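Local structure of endopolygalacturonase (Chondrostereum purpureum, 1K5C) at residues K6-A11 with F25-G30; V20-F25 with G47-A52; Q165-K170 with E187-S192; V211-N216 with D244-S249. The protein probably hydrolyses alpha-1,4 linkages between galacturonosyl units of polygalacturonan, helping to break down plant cell walls. All coordinates share one frame; numbering follows the deposited sequence.

Contact 1: residues K6-A11 with F25-G30; sequences KSVDDA and FTVPAG
The aromatic ring of Phe25 lies flat against the backbone joining Lys6 to Ser7. Ser7 N stands over the ring centre, 3.7 Å above the plane, and Lys6 C lies over the same face, displaced toward the rim. Phe25 CG stands between the backbone N and the carbonyl carbon (chi1 55°), which places this root of the ring 3.5 Å from Lys6 O. Ser7 N is buried without a hydrogen-bond partner in the model. An alanine in place of Phe25 would probably uncover the Lys6-Ser7 peptide and open a gap beside Val5 and Leu33, which also touch the Phe25 side chain.

Apolar packing continues through one methyl. Val8 CG1 lies 4.0 Å from Val27 CG1 and 4.2 Å from Pro28 CD, the two valine side chains crossing at about a right angle. The contact lies at the N-terminal end of the right-handed parallel beta-helix of this family, where the loop after strand 4-5 packs on strand 25-27.

Polar bonds act inside the loop. Asp10 N donates to Ser7 OG at 3.0 Å, an ST motif, while Asp10 OD2 receives Lys6 N at 2.8 Å through its anti lone pair.

Contact 2: residues V20-F25 with G47-A52; sequences VTLNGF and GDITFA
Leu22 carries its CG anti to the backbone N (chi1 177°), and Ile49 extends its CD1 through an anti second torsion (chi2 172°), so that the isoleucine tip meets the leucine branch point. Ile49 CD1 lies 3.6 Å from Leu22 CG and is about as close to both leucine methyls, the two side chains crossing at about a right angle. Ile49 CG1 sits over one face of the Phe25 ring, and its CD1 comes within 4.3 Å of Phe25 CE2. An alanine at Ile49 would probably open a gap between Leu22 and the Phe25 ring, leaving both freer to shift.

The backbones pair in parallel, Phe25 opposite Ile49. Thr50 N donates to Phe25 O at 3.1 Å, and the bond from Phe25 N to Asp48 O, 3.2 Å, is weak. Just before this pair the chains come near, with the CA atoms of Gly24 and Gly47 3.7 Å apart; a CB on either glycine would run into the opposite backbone.

The cluster belongs to the interior of the beta-helix: Leu35 of strand 33-35 touches Leu22, Leu33 touches Phe25 and Ile49, and Val5 of strand 4-5 packs on Leu22. Asp48 OD1 accepts a hydrogen bond from Ile76 of strand 76-78.

Contact 3: residues Q165-K170 with E187-S192; sequences QNCIVK and ENNQCS
Glu187 and Gln165 pair across neighbouring strands of a right-handed parallel beta-helix, where the chains stay in register through a turn and into strands 168-170 and 190-192, whose directions differ by only 2°. The carboxylate of Glu187 and the amide of Gln165 are bridged by a water that donates to Glu187 OE1 and Gln165 OE1; Arg185 also binds Glu187 OE1, and Gln165 NE2 is held by Asp134. Glu187 O takes the Asn166 N-H at 3.2 Å.

Asn188 and Asn166 both adopt positive phi, which turns the chains together. Their side chains lie side by side, pointing the same way, with Asn188 CB 3.7 Å from Asn166 OD1; Asn166 ND2 is bonded to Asp134.

Asn189 projects its amide to the neighbouring coil, strand 162-170, its CG anti to the carbonyl carbon (chi1 -57°) and thereby on the side of Cys167 N: OD1 accepts from Cys167 N at 2.8 Å, while ND2 is bonded to Ile164 O. This fixes the amide at both ends and is consistent with a rung of the asparagine ladder known from parallel beta-helices.

Gln190 resumes the regular pairing after the turn, its N donating to Cys167 O at 2.8 Å and its O receiving Val169 N at 2.8 Å. Its extended side chain runs alongside Ile168, and a water links Gln190 NE2 to Cys167 O and Asn188 O. Cys191 turns to the buried face with Val169 and forms a disulfide with Cys175. At Ser192 the N-H reaches Val169 O at 2.9 Å, and OG rests 3.6 Å from Lys170 CG.

Contact 4: residues V211-N216 with D244-S249; sequences VVIKGN and DANTIS
Asn246 and Asn216 lie side by side at a turn shared by adjacent strands of the beta-helix, an arrangement consistent with an asparagine ladder. Their amide planes are only 4° apart. The Asn246 amide grips the neighbouring backbone in two places: ND2 donates to Ile213 O at 3.0 Å on a nearly straight path (169° at the hydrogen), approaching from above the carbonyl plane, and OD1 accepts from Asn216 N at 3.0 Å.

Ile213 O also receives Asp244 N at 2.9 Å. The parallel pairing then passes from Asp244 O, bound by Gly215 N at 2.9 Å, to Asn216 O, bound by Thr247 N at 2.9 Å. Gly215 and Ala245, both with positive phi, form the turn between these bonds, and a water donates to Ala245 O and is hydrogen-bonded to Thr247 OG1.

Lys214 and Asp244 extend side by side on one face of the pair. The lysine bends only at its last torsion (chi4 35°), bringing NZ to 3.0 Å from Asp244 OD1 in a salt bridge whose hydrogen bond is weak. A second water donates to Asp244 OD2, and Gly283 N binds OD1.

The carboxylate thus has a cation, a backbone N-H and a water around it, which would probably stabilise its negative charge, while bonds from both ends of the Asn246 amide leave that group little freedom to rotate.

How the contacts relate
Contacts 1 and 2 lie at the N-terminal end of the beta-helix and their segments alternate along the chain; contacts 3 and 4 follow in series further on. Contacts 1 and 2 share Phe25, have centres 8 Å apart, and are joined by a probable hydrogen bond from Val27 N to Thr50 O. Contacts 3 and 4, centres 10 Å apart, meet through a probable hydrogen bond from Asn188 N to Lys214 O, beside the pairing of strands 190-192 and 207-221. The centres of contacts 1 and 4 are about 39 Å apart, on opposite sides of the chain's centre. Contacts 2, 3 and 4 are parallel pairings of successive coils, contact 1 a loop packed on strand 25-27; the galacturonate-binding residues Arg226 and Lys228 lie on strand 223-230 of a separate parallel sheet.

Contact 1: residues K6-A11 with F25-G30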
loop_
_atom_site.group_PDB
_atom_site.type_symbol
_atom_site.label_atom_id
_atom_site.label_comp_id
_atom_site.label_asym_id
_atom_site.label_seq_id
_atom_site.Cartn_x
_atom_site.Cartn_y
_atom_site.Cartn_z
ATOM N N LYS A 6 9.877 26.181 9.266
ATOM C CA LYS A 6 9.529 26.159 10.668
ATOM C C LYS A 6 8.012 26.232 10.899
ATOM O O LYS A 6 7.585 26.194 12.061
ATOM C CB LYS A 6 10.210 27.388 11.387
ATOM C CG LYS A 6 11.760 27.327 11.169
ATOM C CD LYS A 6 12.384 28.303 12.131
ATOM C CE LYS A 6 13.909 28.213 12.216
ATOM N NZ LYS A 6 14.516 29.552 12.487
ATOM N N SER A 7 7.237 26.324 9.847
ATOM C CA SER A 7 5.792 26.530 9.912
ATOM C C SER A 7 5.185 26.252 8.543
ATOM O O SER A 7 5.947 26.144 7.576
ATOM C CB SER A 7 5.435 28.018 10.264
ATOM O OG SER A 7 5.761 28.801 9.106
ATOM N N VAL A 8 3.857 26.136 8.509
ATOM C CA VAL A 8 3.190 25.925 7.224
ATOM C C VAL A 8 3.483 27.126 6.344
ATOM O O VAL A 8 3.618 26.949 5.145
ATOM C CB VAL A 8 1.688 25.634 7.364
ATOM C CG1 VAL A 8 1.473 24.355 8.180
ATOM C CG2 VAL A 8 0.848 26.724 7.959
ATOM N N ASP A 9 3.583 28.338 6.832
ATOM C CA ASP A 9 3.849 29.461 5.944
ATOM C C ASP A 9 5.290 29.450 5.430
ATOM O O ASP A 9 5.467 29.868 4.256
ATOM C CB ASP A 9 3.473 30.771 6.678
ATOM C CG ASP A 9 1.994 30.597 7.082
ATOM O OD1 ASP A 9 1.099 30.516 6.199
ATOM O OD2 ASP A 9 1.735 30.490 8.318
ATOM N N ASP A 10 6.274 28.979 6.151
ATOM C CA ASP A 10 7.650 28.910 5.635
ATOM C C ASP A 10 7.738 28.005 4.435
ATOM O O ASP A 10 8.652 28.099 3.612
ATOM C CB ASP A 10 8.571 28.312 6.744
ATOM C CG ASP A 10 9.001 29.314 7.791
ATOM O OD1 ASP A 10 8.751 30.561 7.638
ATOM O OD2 ASP A 10 9.593 28.886 8.791
ATOM N N ALA A 11 6.824 27.031 4.345
ATOM C CA ALA A 11 6.943 26.013 3.319
ATOM C C ALA A 11 6.856 26.531 1.922
ATOM O O ALA A 11 7.444 25.945 1.048
ATOM C CB ALA A 11 5.860 24.958 3.557
ATOM N N PHE A 25 7.400 20.909 14.139
ATOM C CA PHE A 25 6.367 21.889 14.500
ATOM C C PHE A 25 5.029 21.194 14.409
ATOM O O PHE A 25 4.924 20.041 13.965
ATOM C CB PHE A 25 6.399 23.167 13.617
ATOM C CG PHE A 25 6.316 22.948 12.134
ATOM C CD1 PHE A 25 5.083 22.966 11.453
ATOM C CD2 PHE A 25 7.467 22.767 11.398
ATOM C CE1 PHE A 25 5.038 22.811 10.077
ATOM C CE2 PHE A 25 7.449 22.581 10.023
ATOM C CZ PHE A 25 6.229 22.607 9.374
ATOM N N THR A 26 3.984 21.908 14.874
ATOM C CA THR A 26 2.612 21.450 14.695
ATOM C C THR A 26 1.996 22.113 13.491
ATOM O O THR A 26 2.112 23.345 13.316
ATOM C CB THR A 26 1.778 21.781 15.924
ATOM O OG1 THR A 26 2.317 21.025 17.012
ATOM C CG2 THR A 26 0.321 21.407 15.738
ATOM N N VAL A 27 1.321 21.332 12.640
ATOM C CA VAL A 27 0.463 21.853 11.582
ATOM C C VAL A 27 -0.903 22.146 12.236
ATOM O O VAL A 27 -1.586 21.201 12.669
ATOM C CB VAL A 27 0.341 20.838 10.444
ATOM C CG1 VAL A 27 -0.702 21.297 9.428
ATOM C CG2 VAL A 27 1.711 20.621 9.811
ATOM N N PRO A 28 -1.280 23.407 12.337
ATOM C CA PRO A 28 -2.519 23.741 13.084
ATOM C C PRO A 28 -3.719 23.238 12.356
ATOM O O PRO A 28 -3.753 23.051 11.148
ATOM C CB PRO A 28 -2.504 25.295 13.155
ATOM C CG PRO A 28 -1.082 25.674 12.865
ATOM C CD PRO A 28 -0.564 24.636 11.892
ATOM N N ALA A 29 -4.830 23.138 13.139
ATOM C CA ALA A 29 -6.146 22.847 12.571
ATOM C C ALA A 29 -6.403 23.749 11.361
ATOM O O ALA A 29 -6.145 24.957 11.438
ATOM C CB ALA A 29 -7.206 23.044 13.633
ATOM N N GLY A 30 -6.980 23.180 10.310
ATOM C CA GLY A 30 -7.391 23.990 9.160
ATOM C C GLY A 30 -6.254 24.342 8.230
ATOM O O GLY A 30 -6.424 25.139 7.292
#

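Contact 2: residues V20-F25 with G47-A52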
loop_
_atom_site.group_PDB
_atom_site.type_symbol
_atom_site.label_atom_id
_atom_site.label_comp_id
_atom_site.label_asym_id
_atom_site.label_seq_id
_atom_site.Cartn_x
_atom_site.Cartn_y
_atom_site.Cartn_z
ATOM N N VAL A 20 17.083 21.895 1.961
ATOM C CA VAL A 20 15.972 22.368 2.780
ATOM C C VAL A 20 16.006 21.606 4.112
ATOM O O VAL A 20 16.174 20.369 4.064
ATOM C CB VAL A 20 14.634 22.125 2.065
ATOM C CG1 VAL A 20 13.423 22.477 2.947
ATOM C CG2 VAL A 20 14.587 22.961 0.781
ATOM N N THR A 21 15.858 22.290 5.219
ATOM C CA THR A 21 15.703 21.644 6.500
ATOM C C THR A 21 14.266 21.793 6.958
ATOM O O THR A 21 13.772 22.908 7.020
ATOM C CB THR A 21 16.639 22.287 7.547
ATOM O OG1 THR A 21 17.986 22.169 7.054
ATOM C CG2 THR A 21 16.547 21.530 8.862
ATOM N N LEU A 22 13.638 20.664 7.239
ATOM C CA LEU A 22 12.247 20.661 7.690
ATOM C C LEU A 22 12.318 20.475 9.207
ATOM O O LEU A 22 12.579 19.363 9.692
ATOM C CB LEU A 22 11.499 19.552 6.911
ATOM C CG LEU A 22 10.048 19.354 7.286
ATOM C CD1 LEU A 22 9.256 20.607 7.027
ATOM C CD2 LEU A 22 9.601 18.176 6.359
ATOM N N ASN A 23 12.120 21.569 9.952
ATOM C CA ASN A 23 12.120 21.473 11.408
ATOM C C ASN A 23 10.807 20.829 11.915
ATOM O O ASN A 23 9.846 20.639 11.179
ATOM C CB ASN A 23 12.352 22.839 12.034
ATOM C CG ASN A 23 13.788 23.296 12.097
ATOM O OD1 ASN A 23 14.627 22.644 11.547
ATOM N ND2 ASN A 23 14.085 24.389 12.835
ATOM N N GLY A 24 10.838 20.468 13.188
ATOM C CA GLY A 24 9.603 19.952 13.876
ATOM C C GLY A 24 8.723 21.140 14.278
ATOM O O GLY A 24 9.170 22.220 14.644
ATOM N N PHE A 25 7.400 20.909 14.139
ATOM C CA PHE A 25 6.367 21.889 14.500
ATOM C C PHE A 25 5.029 21.194 14.409
ATOM O O PHE A 25 4.924 20.041 13.965
ATOM C CB PHE A 25 6.399 23.167 13.617
ATOM C CG PHE A 25 6.316 22.948 12.134
ATOM C CD1 PHE A 25 5.083 22.966 11.453
ATOM C CD2 PHE A 25 7.467 22.767 11.398
ATOM C CE1 PHE A 25 5.038 22.811 10.077
ATOM C CE2 PHE A 25 7.449 22.581 10.023
ATOM C CZ PHE A 25 6.229 22.607 9.374
ATOM N N GLY A 47 13.068 17.418 12.880
ATOM C CA GLY A 47 12.149 17.261 14.014
ATOM C C GLY A 47 10.889 16.552 13.533
ATOM O O GLY A 47 10.740 16.258 12.355
ATOM N N ASP A 48 10.033 16.249 14.518
ATOM C CA ASP A 48 8.765 15.582 14.223
ATOM C C ASP A 48 7.689 16.631 13.911
ATOM O O ASP A 48 7.665 17.734 14.501
ATOM C CB ASP A 48 8.333 14.778 15.437
ATOM C CG ASP A 48 9.288 13.649 15.821
ATOM O OD1 ASP A 48 10.083 13.197 14.961
ATOM O OD2 ASP A 48 9.169 13.195 16.989
ATOM N N ILE A 49 6.772 16.267 13.008
ATOM C CA ILE A 49 5.663 17.169 12.622
ATOM C C ILE A 49 4.368 16.538 13.077
ATOM O O ILE A 49 4.033 15.423 12.685
ATOM C CB ILE A 49 5.701 17.461 11.116
ATOM C CG1 ILE A 49 7.053 18.166 10.766
ATOM C CG2 ILE A 49 4.526 18.358 10.732
ATOM C CD1 ILE A 49 7.296 18.346 9.322
ATOM N N THR A 50 3.673 17.250 13.949
ATOM C CA THR A 50 2.407 16.777 14.545
ATOM C C THR A 50 1.250 17.529 13.932
ATOM O O THR A 50 1.316 18.764 13.789
ATOM C CB THR A 50 2.461 16.960 16.076
ATOM O OG1 THR A 50 3.546 16.175 16.604
ATOM C CG2 THR A 50 1.169 16.491 16.761
ATOM N N PHE A 51 0.171 16.824 13.586
ATOM C CA PHE A 51 -0.975 17.456 12.912
ATOM C C PHE A 51 -2.129 17.519 13.908
ATOM O O PHE A 51 -2.706 16.492 14.328
ATOM C CB PHE A 51 -1.366 16.628 11.693
ATOM C CG PHE A 51 -0.320 16.718 10.604
ATOM C CD1 PHE A 51 0.925 16.059 10.709
ATOM C CD2 PHE A 51 -0.577 17.465 9.436
ATOM C CE1 PHE A 51 1.873 16.170 9.723
ATOM C CE2 PHE A 51 0.386 17.538 8.426
ATOM C CZ PHE A 51 1.616 16.889 8.579
ATOM N N ALA A 52 -2.465 18.748 14.338
ATOM C CA ALA A 52 -3.596 18.929 15.253
ATOM C C ALA A 52 -4.860 18.399 14.615
ATOM O O ALA A 52 -5.029 18.407 13.376
ATOM C CB ALA A 52 -3.730 20.431 15.592
#

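Contact 3: residues Q165-K170 with E187-S192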
loop_
_atom_site.group_PDB
_atom_site.type_symbol
_atom_site.label_atom_id
_atom_site.label_comp_id
_atom_site.label_asym_id
_atom_site.label_seq_id
_atom_site.Cartn_x
_atom_site.Cartn_y
_atom_site.Cartn_z
ATOM N N GLN A 165 10.708 -0.289 -0.595
ATOM C CA GLN A 165 11.588 -1.361 -0.091
ATOM C C GLN A 165 11.971 -1.043 1.340
ATOM O O GLN A 165 12.073 0.134 1.759
ATOM C CB GLN A 165 12.826 -1.540 -0.955
ATOM C CG GLN A 165 13.693 -0.275 -1.085
ATOM C CD GLN A 165 14.847 -0.454 -2.080
ATOM O OE1 GLN A 165 14.762 -1.220 -3.005
ATOM N NE2 GLN A 165 15.910 0.343 -1.850
ATOM N N ASN A 166 12.243 -2.130 2.107
ATOM C CA ASN A 166 12.770 -1.985 3.462
ATOM C C ASN A 166 11.799 -1.214 4.381
ATOM O O ASN A 166 12.246 -0.658 5.396
ATOM C CB ASN A 166 14.166 -1.318 3.538
ATOM C CG ASN A 166 15.129 -2.009 2.608
ATOM O OD1 ASN A 166 15.209 -3.231 2.555
ATOM N ND2 ASN A 166 15.888 -1.216 1.852
ATOM N N CYS A 167 10.514 -1.242 4.090
ATOM C CA CYS A 167 9.517 -0.527 4.898
ATOM C C CYS A 167 8.853 -1.473 5.888
ATOM O O CYS A 167 8.939 -2.724 5.770
ATOM C CB CYS A 167 8.487 0.112 3.967
ATOM S SG CYS A 167 9.147 1.449 2.936
ATOM N N ILE A 168 8.170 -0.873 6.862
ATOM C CA ILE A 168 7.470 -1.603 7.919
ATOM C C ILE A 168 6.071 -1.000 8.037
ATOM O O ILE A 168 5.961 0.218 8.138
ATOM C CB ILE A 168 8.208 -1.489 9.268
ATOM C CG1 ILE A 168 9.597 -2.132 9.158
ATOM C CG2 ILE A 168 7.379 -2.045 10.399
ATOM C CD1 ILE A 168 10.495 -1.880 10.350
ATOM N N VAL A 169 5.037 -1.825 7.990
ATOM C CA VAL A 169 3.667 -1.341 8.148
ATOM C C VAL A 169 2.944 -2.169 9.198
ATOM O O VAL A 169 2.829 -3.392 9.063
ATOM C CB VAL A 169 2.868 -1.430 6.793
ATOM C CG1 VAL A 169 1.446 -0.966 7.029
ATOM C CG2 VAL A 169 3.585 -0.645 5.705
ATOM N N LYS A 170 2.436 -1.491 10.223
ATOM C CA LYS A 170 1.627 -2.086 11.293
ATOM C C LYS A 170 0.271 -1.367 11.223
ATOM O O LYS A 170 0.183 -0.175 11.540
ATOM C CB LYS A 170 2.266 -1.832 12.664
ATOM C CG LYS A 170 3.696 -2.426 12.765
ATOM C CD LYS A 170 4.321 -2.059 14.109
ATOM C CE LYS A 170 5.729 -2.699 14.216
ATOM N NZ LYS A 170 6.377 -2.120 15.440
ATOM N N GLU A 187 9.585 -4.652 -2.258
ATOM C CA GLU A 187 10.633 -5.607 -1.930
ATOM C C GLU A 187 11.146 -5.424 -0.489
ATOM O O GLU A 187 11.449 -4.323 -0.033
ATOM C CB GLU A 187 11.818 -5.470 -2.915
ATOM C CG GLU A 187 12.917 -6.490 -2.661
ATOM C CD GLU A 187 13.880 -6.662 -3.820
ATOM O OE1 GLU A 187 14.015 -5.766 -4.662
ATOM O OE2 GLU A 187 14.552 -7.730 -3.846
ATOM N N ASN A 188 11.289 -6.568 0.204
ATOM C CA ASN A 188 11.953 -6.600 1.527
ATOM C C ASN A 188 11.245 -5.707 2.530
ATOM O O ASN A 188 11.895 -5.050 3.368
ATOM C CB ASN A 188 13.441 -6.256 1.406
ATOM C CG ASN A 188 14.230 -7.280 0.615
ATOM O OD1 ASN A 188 13.742 -8.383 0.304
ATOM N ND2 ASN A 188 15.434 -6.948 0.213
ATOM N N ASN A 189 9.908 -5.742 2.514
ATOM C CA ASN A 189 9.089 -5.026 3.484
ATOM C C ASN A 189 8.509 -5.995 4.534
ATOM O O ASN A 189 8.463 -7.198 4.280
ATOM C CB ASN A 189 7.929 -4.295 2.755
ATOM C CG ASN A 189 8.480 -3.373 1.716
ATOM O OD1 ASN A 189 9.060 -2.333 1.989
ATOM N ND2 ASN A 189 8.285 -3.745 0.452
ATOM N N GLN A 190 8.072 -5.430 5.651
ATOM C CA GLN A 190 7.442 -6.207 6.729
ATOM C C GLN A 190 6.042 -5.636 6.988
ATOM O O GLN A 190 5.918 -4.422 7.254
ATOM C CB GLN A 190 8.268 -6.091 7.996
ATOM C CG GLN A 190 9.624 -6.811 7.841
ATOM C CD GLN A 190 10.434 -6.399 9.037
ATOM O OE1 GLN A 190 10.120 -6.696 10.188
ATOM N NE2 GLN A 190 11.501 -5.712 8.704
ATOM N N CYS A 191 5.033 -6.481 6.909
ATOM C CA CYS A 191 3.637 -6.125 7.067
ATOM C C CYS A 191 3.024 -6.891 8.207
ATOM O O CYS A 191 3.147 -8.125 8.209
ATOM C CB CYS A 191 2.878 -6.503 5.761
ATOM S SG CYS A 191 3.462 -5.752 4.245
ATOM N N SER A 192 2.336 -6.225 9.138
ATOM C CA SER A 192 1.653 -6.961 10.206
ATOM C C SER A 192 0.351 -6.253 10.563
ATOM O O SER A 192 0.211 -5.028 10.432
ATOM C CB SER A 192 2.536 -7.112 11.444
ATOM O OG SER A 192 2.880 -5.853 11.965
HETATM O O HOH W 1 13.849 -3.050 -4.638
HETATM O O HOH W 2 14.799 -4.975 4.783
HETATM O O HOH W 3 11.440 -4.170 6.136
HETATM O O HOH W 4 5.326 -5.272 10.605
#

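Contact 4: residues V211-N216 with D244-S249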
loop_
_atom_site.group_PDB
_atom_site.type_symbol
_atom_site.label_atom_id
_atom_site.label_comp_id
_atom_site.label_asym_id
_atom_site.label_seq_id
_atom_site.Cartn_x
_atom_site.Cartn_y
_atom_site.Cartn_z
ATOM N N VAL A 211 4.456 -5.888 -12.013
ATOM C CA VAL A 211 4.579 -5.761 -10.542
ATOM C C VAL A 211 5.470 -6.905 -10.084
ATOM O O VAL A 211 5.280 -8.066 -10.455
ATOM C CB VAL A 211 3.200 -5.848 -9.885
ATOM C CG1 VAL A 211 3.338 -5.938 -8.365
ATOM C CG2 VAL A 211 2.305 -4.675 -10.269
ATOM N N VAL A 212 6.429 -6.565 -9.212
ATOM C CA VAL A 212 7.268 -7.567 -8.525
ATOM C C VAL A 212 7.065 -7.390 -7.024
ATOM O O VAL A 212 7.292 -6.301 -6.481
ATOM C CB VAL A 212 8.754 -7.402 -8.911
ATOM C CG1 VAL A 212 9.607 -8.316 -8.050
ATOM C CG2 VAL A 212 8.935 -7.734 -10.405
ATOM N N ILE A 213 6.626 -8.468 -6.378
ATOM C CA ILE A 213 6.391 -8.531 -4.932
ATOM C C ILE A 213 7.411 -9.537 -4.392
ATOM O O ILE A 213 7.204 -10.761 -4.572
ATOM C CB ILE A 213 4.928 -8.936 -4.640
ATOM C CG1 ILE A 213 3.949 -8.006 -5.228
ATOM C CG2 ILE A 213 4.719 -9.158 -3.142
ATOM C CD1 ILE A 213 3.905 -6.660 -4.815
ATOM N N LYS A 214 8.505 -9.043 -3.825
ATOM C CA LYS A 214 9.669 -9.921 -3.588
ATOM C C LYS A 214 10.219 -9.732 -2.171
ATOM O O LYS A 214 10.466 -8.618 -1.732
ATOM C CB LYS A 214 10.780 -9.629 -4.587
ATOM C CG LYS A 214 12.019 -10.506 -4.454
ATOM C CD LYS A 214 12.967 -10.329 -5.631
ATOM C CE LYS A 214 14.248 -11.191 -5.543
ATOM N NZ LYS A 214 14.203 -12.593 -4.931
ATOM N N GLY A 215 10.469 -10.877 -1.478
ATOM C CA GLY A 215 11.270 -10.783 -0.253
ATOM C C GLY A 215 10.550 -10.217 0.946
ATOM O O GLY A 215 11.215 -9.857 1.929
ATOM N N ASN A 216 9.207 -10.130 0.903
ATOM C CA ASN A 216 8.474 -9.525 2.005
ATOM C C ASN A 216 8.077 -10.543 3.053
ATOM O O ASN A 216 7.932 -11.733 2.793
ATOM C CB ASN A 216 7.173 -8.858 1.429
ATOM C CG ASN A 216 7.510 -7.882 0.344
ATOM O OD1 ASN A 216 7.259 -8.225 -0.899
ATOM N ND2 ASN A 216 8.023 -6.766 0.636
ATOM N N ASP A 244 7.737 -13.493 -5.369
ATOM C CA ASP A 244 9.056 -14.163 -5.273
ATOM C C ASP A 244 9.527 -14.022 -3.851
ATOM O O ASP A 244 9.598 -12.904 -3.333
ATOM C CB ASP A 244 9.943 -13.454 -6.284
ATOM C CG ASP A 244 11.356 -13.956 -6.421
ATOM O OD1 ASP A 244 11.932 -14.459 -5.437
ATOM O OD2 ASP A 244 11.857 -13.825 -7.601
ATOM N N ALA A 245 9.808 -15.151 -3.142
ATOM C CA ALA A 245 10.576 -15.064 -1.874
ATOM C C ALA A 245 9.791 -14.376 -0.772
ATOM O O ALA A 245 10.422 -13.735 0.086
ATOM C CB ALA A 245 11.927 -14.371 -2.084
ATOM N N ASN A 246 8.461 -14.539 -0.691
ATOM C CA ASN A 246 7.708 -13.954 0.419
ATOM C C ASN A 246 7.460 -14.989 1.502
ATOM O O ASN A 246 7.189 -16.167 1.221
ATOM C CB ASN A 246 6.374 -13.387 -0.091
ATOM C CG ASN A 246 6.613 -12.341 -1.177
ATOM O OD1 ASN A 246 7.060 -11.219 -0.904
ATOM N ND2 ASN A 246 6.346 -12.719 -2.437
ATOM N N THR A 247 7.527 -14.555 2.768
ATOM C CA THR A 247 7.309 -15.433 3.914
ATOM C C THR A 247 6.135 -14.901 4.698
ATOM O O THR A 247 6.190 -13.783 5.232
ATOM C CB THR A 247 8.573 -15.510 4.783
ATOM O OG1 THR A 247 9.692 -15.940 3.942
ATOM C CG2 THR A 247 8.380 -16.463 5.938
ATOM N N ILE A 248 5.058 -15.692 4.748
ATOM C CA ILE A 248 3.769 -15.217 5.256
ATOM C C ILE A 248 3.239 -16.195 6.262
ATOM O O ILE A 248 3.281 -17.431 6.035
ATOM C CB ILE A 248 2.788 -15.040 4.054
ATOM C CG1 ILE A 248 3.423 -14.105 3.001
ATOM C CG2 ILE A 248 1.422 -14.606 4.531
ATOM C CD1 ILE A 248 2.466 -13.695 1.844
ATOM N N SER A 249 2.680 -15.697 7.382
ATOM C CA SER A 249 2.156 -16.585 8.417
ATOM C C SER A 249 1.088 -15.841 9.224
ATOM O O SER A 249 0.939 -14.613 9.162
ATOM C CB SER A 249 3.286 -17.114 9.295
ATOM O OG SER A 249 3.965 -16.062 9.946
HETATM O O HOH W 5 14.469 -13.912 -8.153
HETATM O O HOH W 6 10.718 -13.799 2.799
#